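Local coordinates for IclR transcriptional regulator (Thermotoga maritima, PDB 1MKM), which probably binds DNA as a transcription factor of the IclR family, through a winged helix-turn-helix domain, and carries a zinc-binding site, at the interface of chains A and B and the interface of chains A and C. Coordinates in Å, arbitrary orientation; residue numbers count along the deposited sequence, not the author numbering. Chains: chain A/B/C, IclR transcriptional regulator.

Contact 1: the interface of chains A and B. Residues chain A 6-7, 10, 42-43; chain B 4, 6-7, 10.
A:Leu7, A:Ala10, B:Leu7 and B:Ala10 have helical backbones, in helix 7-19 of chain A and helix 6-19 of chain B, while A:Thr6 and B:Met4 lie in the loops just before. The two helices exchange the same pair of residues. B:Leu7 CD2 presses on the methyl A:Ala10 CB at 3.3 Å. In return A:Leu7 CD2 meets B:Ala10 CB at 3.4 Å. Both pairs are tighter than usual van der Waals contact. B:Leu7 has CG beside its backbone N (chi1 -62°), which sends its branches toward chain A. Its other branch, CD1, lies 3.9 Å from A:Tyr43 CD2, and the two side chains meet at about a right angle. B:Met4 contacts the far end of the same tyrosine. Its methyl CE is 3.5 Å from A:Tyr43 CE1 and also lies next to the phenol oxygen OH. The B:Met4 chain bends at its last torsion (chi3 112°), and its sulfur SD is 3.8 Å from A:Lys42 CD. The contacts described are apolar, and the lysine takes part through its aliphatic stem. The patch lies in the winged helix-turn-helix part, where the first helices of the two copies meet. A:Lys42 and A:Tyr43 belong to helix 37-49, the likely recognition helix.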
# COMPACT_ATOMS: atom_id res chain seq x y z
N THR A 6 17.64 36.40 4.09
CA THR A 6 19.05 36.09 3.88
C THR A 6 18.94 34.57 3.73
O THR A 6 19.88 33.89 3.33
CB THR A 6 19.91 36.43 5.13
OG1 THR A 6 19.48 35.63 6.23
CG2 THR A 6 19.78 37.89 5.49
N LEU A 7 17.76 34.07 4.07
CA LEU A 7 17.44 32.65 3.96
C LEU A 7 17.62 32.31 2.49
O LEU A 7 17.91 31.17 2.12
CB LEU A 7 15.99 32.42 4.35
CG LEU A 7 15.57 32.71 5.78
CD1 LEU A 7 14.05 32.66 5.90
CD2 LEU A 7 16.21 31.68 6.70
N ALA A 10 21.39 32.03 1.64
CA ALA A 10 21.85 30.81 2.28
C ALA A 10 21.65 29.59 1.40
O ALA A 10 22.63 28.98 0.95
CB ALA A 10 21.17 30.62 3.60
N LYS A 42 29.77 33.97 7.38
CA LYS A 42 28.61 33.67 8.23
C LYS A 42 27.76 32.56 7.65
O LYS A 42 27.34 31.64 8.36
CB LYS A 42 27.71 34.90 8.39
CG LYS A 42 28.31 36.04 9.17
CD LYS A 42 27.28 37.13 9.37
CE LYS A 42 27.91 38.37 9.97
NZ LYS A 42 28.63 38.06 11.22
N TYR A 43 27.45 32.67 6.36
CA TYR A 43 26.67 31.65 5.70
C TYR A 43 27.51 30.39 5.77
O TYR A 43 27.01 29.32 6.12
CB TYR A 43 26.42 32.02 4.24
CG TYR A 43 25.46 33.16 4.04
CD1 TYR A 43 25.91 34.49 3.98
CD2 TYR A 43 24.09 32.93 3.91
CE1 TYR A 43 25.02 35.55 3.79
CE2 TYR A 43 23.20 33.98 3.74
CZ TYR A 43 23.66 35.28 3.68
OH TYR A 43 22.77 36.31 3.53
N MET B 4 22.08 37.77 11.80
CA MET B 4 22.05 36.97 10.58
C MET B 4 22.00 35.46 10.80
O MET B 4 21.74 34.70 9.86
CB MET B 4 23.23 37.31 9.66
CG MET B 4 22.92 38.31 8.58
SD MET B 4 24.37 38.77 7.62
CE MET B 4 24.00 38.01 6.00
N THR B 6 19.88 33.84 11.69
CA THR B 6 18.49 33.46 11.52
C THR B 6 18.68 32.13 10.79
O THR B 6 17.87 31.22 10.89
CB THR B 6 17.77 34.39 10.54
OG1 THR B 6 17.63 35.70 11.11
CG2 THR B 6 16.40 33.84 10.19
N LEU B 7 19.78 32.09 10.03
CA LEU B 7 20.20 30.94 9.25
C LEU B 7 20.10 29.72 10.13
O LEU B 7 19.59 28.69 9.69
CB LEU B 7 21.65 31.11 8.80
CG LEU B 7 21.95 32.29 7.89
CD1 LEU B 7 23.44 32.42 7.69
CD2 LEU B 7 21.24 32.10 6.56
N ALA B 10 16.55 28.56 10.60
CA ALA B 10 16.09 27.95 9.36
C ALA B 10 16.47 26.48 9.33
O ALA B 10 15.62 25.60 9.15
CB ALA B 10 16.69 28.68 8.17

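Contact 2: the interface of chains A and C. Residues chain A 89, 92-93, 115; chain C 20-22.
C:Pro21 sits against helix 80-93 of chain A, with A:Val89, A:Met92 and A:Val115 around its ring. The apolar contacts come first. C:Pro21 CB faces two valine methyls. A:Val89 CG1 is 3.9 Å from this CB. A:Val115 CG1 is 4.0 Å from it. A:Val115 ends strand 108-115, and its side chain meets the proline at about a right angle. The proline CG is 4.2 Å from the sulfur A:Met92 SD, a looser contact. The second methyl of A:Val89, CG2, touches C:Gly22 CA at 4.0 Å. The polar contact is a hydrogen bond. A:Lys93 NZ donates to the amide oxygen C:Asn20 OD1 at 3.0 Å. The amine lies in the plane of the amide, at a C=O...N angle of 145°. The lysine chain is extended beyond CG, which carries its amine out to the asparagine, and CG itself is beside the backbone N (chi1 -71°). An alanine in place of A:Lys93 would probably leave C:Asn20 OD1 without this donor and the asparagine amide freer to turn. The contact packs a loop of one copy, just after its first helix, against the C-terminal domain of another. It may help hold the deposited four-copy assembly together, although that assembly need not be biological.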
# COMPACT_ATOMS: atom_id res chain seq x y z
N VAL A 89 -7.63 10.32 -8.00
CA VAL A 89 -9.07 10.52 -7.83
C VAL A 89 -9.54 11.38 -8.98
O VAL A 89 -10.54 11.10 -9.62
CB VAL A 89 -9.40 11.25 -6.48
CG1 VAL A 89 -10.84 11.79 -6.49
CG2 VAL A 89 -9.21 10.28 -5.32
N MET A 92 -10.04 9.84 -12.25
CA MET A 92 -11.27 9.08 -12.23
C MET A 92 -12.51 9.96 -12.43
O MET A 92 -13.59 9.46 -12.77
CB MET A 92 -11.36 8.34 -10.90
CG MET A 92 -11.95 6.94 -10.95
SD MET A 92 -13.74 6.85 -10.93
CE MET A 92 -14.00 5.65 -12.16
N LYS A 93 -12.38 11.26 -12.21
CA LYS A 93 -13.52 12.13 -12.37
C LYS A 93 -13.68 12.59 -13.81
O LYS A 93 -14.76 13.01 -14.22
CB LYS A 93 -13.41 13.35 -11.45
CG LYS A 93 -13.61 13.01 -9.98
CD LYS A 93 -14.19 14.18 -9.20
CE LYS A 93 -14.65 13.73 -7.81
NZ LYS A 93 -15.51 14.75 -7.16
N VAL A 115 -8.15 3.97 -7.70
CA VAL A 115 -9.42 4.68 -7.57
C VAL A 115 -10.42 4.12 -8.59
O VAL A 115 -10.31 4.41 -9.78
CB VAL A 115 -9.28 6.19 -7.88
CG1 VAL A 115 -10.62 6.88 -7.69
CG2 VAL A 115 -8.23 6.81 -6.99
N ASN C 20 -18.85 9.22 -4.18
CA ASN C 20 -17.80 10.18 -4.50
C ASN C 20 -16.38 9.65 -4.31
O ASN C 20 -16.00 9.22 -3.21
CB ASN C 20 -17.98 11.44 -3.66
CG ASN C 20 -17.02 12.54 -4.05
OD1 ASN C 20 -17.00 12.98 -5.20
ND2 ASN C 20 -16.21 12.99 -3.09
N PRO C 21 -15.59 9.62 -5.39
CA PRO C 21 -14.21 9.13 -5.28
C PRO C 21 -13.43 10.14 -4.43
O PRO C 21 -13.39 11.33 -4.75
CB PRO C 21 -13.74 9.12 -6.73
CG PRO C 21 -15.01 8.85 -7.49
CD PRO C 21 -15.99 9.76 -6.80
N GLY C 22 -12.82 9.68 -3.35
CA GLY C 22 -12.08 10.60 -2.50
C GLY C 22 -12.92 11.12 -1.35
O GLY C 22 -13.70 10.37 -0.76

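Contact 3: the interface of chains A and B. Residues chain A 66, 69-70, 73-74; chain B 15, 18-19, 67.
A:Tyr70 reaches from helix 66-77 across to helix 6-19 of chain B, where it meets B:Val18, B:Lys19 and B:Asp15. Its CG stands beside the backbone N (chi1 -79°), which points the ring toward that helix. At the root, A:Tyr70 CB packs on B:Leu67 CG at 3.8 Å. Further out, the ring atom CD1 is 3.7 Å from the methyl B:Val18 CG1. The next atom, CE1, has B:Lys19 CE 3.8 Å away, at the edge of the ring and in its plane. The tip, the phenol OH, faces the carboxylate oxygen B:Asp15 OD2. The modelled separation is too short to be real, so the detail there is doubtful. Within chain A, A:Lys66 CG covers one face of the ring, toward its rim. The amine A:Lys66 NZ forms a rather long salt bridge to B:Asp15 OD2 at 3.5 Å, a length that shares the doubt over OD2. A:Phe73 takes the other end of the patch. Its CD2 touches B:Val18 CG1 at 3.6 Å. B:Lys19 bends at chi2 and places NZ over the phenylalanine face, 4.1 Å from the ring centroid, a cation-pi contact. A:Val74 CG2 packs on B:Val18 CG2 at 3.8 Å. The site lies where helix 66-77, which follows the wing strands and leads toward the C-terminal domain, packs on the first helix of the other copy and, through B:Leu67, on the matching helix 66-75.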
# COMPACT_ATOMS: atom_id res chain seq x y z
N LYS A 66 26.21 15.26 5.32
CA LYS A 66 24.86 15.40 5.85
C LYS A 66 23.81 15.43 4.73
O LYS A 66 22.70 14.95 4.93
CB LYS A 66 24.74 16.68 6.68
CG LYS A 66 23.51 16.74 7.56
CD LYS A 66 23.56 15.65 8.62
CE LYS A 66 23.29 16.21 10.00
NZ LYS A 66 22.01 17.00 10.04
N GLU A 69 23.02 12.05 4.15
CA GLU A 69 22.25 11.52 5.28
C GLU A 69 20.79 11.92 5.18
O GLU A 69 19.89 11.09 5.34
CB GLU A 69 22.86 12.03 6.59
CG GLU A 69 22.20 11.49 7.83
CD GLU A 69 23.18 11.33 8.97
OE1 GLU A 69 24.00 12.25 9.18
OE2 GLU A 69 23.13 10.28 9.66
N TYR A 70 20.55 13.20 4.90
CA TYR A 70 19.20 13.73 4.75
C TYR A 70 18.53 13.20 3.50
O TYR A 70 17.33 12.91 3.50
CB TYR A 70 19.22 15.25 4.63
CG TYR A 70 19.39 16.01 5.91
CD1 TYR A 70 18.87 15.53 7.10
CD2 TYR A 70 20.00 17.26 5.91
CE1 TYR A 70 18.94 16.28 8.26
CE2 TYR A 70 20.07 18.01 7.06
CZ TYR A 70 19.54 17.52 8.23
OH TYR A 70 19.62 18.29 9.36
N PHE A 73 17.50 9.58 3.96
CA PHE A 73 16.48 9.46 4.99
C PHE A 73 15.13 9.93 4.46
O PHE A 73 14.07 9.41 4.84
CB PHE A 73 16.85 10.28 6.22
CG PHE A 73 15.92 10.08 7.37
CD1 PHE A 73 15.87 8.85 8.03
CD2 PHE A 73 15.08 11.09 7.79
CE1 PHE A 73 14.98 8.64 9.08
CE2 PHE A 73 14.20 10.90 8.83
CZ PHE A 73 14.15 9.68 9.48
N VAL A 74 15.16 10.93 3.58
CA VAL A 74 13.93 11.46 3.02
C VAL A 74 13.39 10.52 1.95
O VAL A 74 12.21 10.21 1.95
CB VAL A 74 14.16 12.87 2.40
CG1 VAL A 74 12.89 13.36 1.72
CG2 VAL A 74 14.56 13.85 3.49
N ASP B 15 15.78 20.68 9.73
CA ASP B 15 16.27 19.43 10.30
C ASP B 15 15.15 18.70 11.00
O ASP B 15 15.10 17.47 10.99
CB ASP B 15 17.41 19.68 11.28
CG ASP B 15 17.90 18.39 11.95
OD1 ASP B 15 17.31 17.97 12.97
OD2 ASP B 15 18.87 17.79 11.45
N VAL B 18 12.51 16.98 8.55
CA VAL B 18 13.11 15.78 7.97
C VAL B 18 13.04 14.59 8.91
O VAL B 18 12.73 13.47 8.48
CB VAL B 18 14.61 15.98 7.61
CG1 VAL B 18 15.34 14.65 7.68
CG2 VAL B 18 14.75 16.53 6.20
N LYS B 19 13.33 14.82 10.19
CA LYS B 19 13.33 13.73 11.16
C LYS B 19 11.97 13.53 11.82
O LYS B 19 11.81 12.64 12.65
CB LYS B 19 14.40 13.95 12.24
CG LYS B 19 15.84 14.13 11.72
CD LYS B 19 16.32 12.97 10.83
CE LYS B 19 17.75 13.22 10.26
NZ LYS B 19 18.30 12.13 9.37
N LEU B 67 16.29 17.78 -1.07
CA LEU B 67 17.28 17.06 -0.27
C LEU B 67 17.67 15.74 -0.95
O LEU B 67 18.85 15.37 -0.99
CB LEU B 67 16.70 16.85 1.13
CG LEU B 67 17.35 17.60 2.31
CD1 LEU B 67 17.86 18.94 1.91
CD2 LEU B 67 16.36 17.71 3.44

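Contacts 1 and 3 belong to the same A-B interface, with C-alpha centres about 19 Å apart. Both use helix 6-19 of chain B, contact 1 near its start and contact 3 near its end. Together they suggest pairing of the copies along the first helix and the helix that follows the wing. Contact 2 joins chain A to chain C instead. Its C-alpha centre is about 43 Å from that of contact 1 and about 33 Å from that of contact 3. Its A side is helix 80-93, next after helix 66-77 of contact 3, with the end of strand 108-115. Chain A thus bridges two neighbours, as suits the deposited assembly.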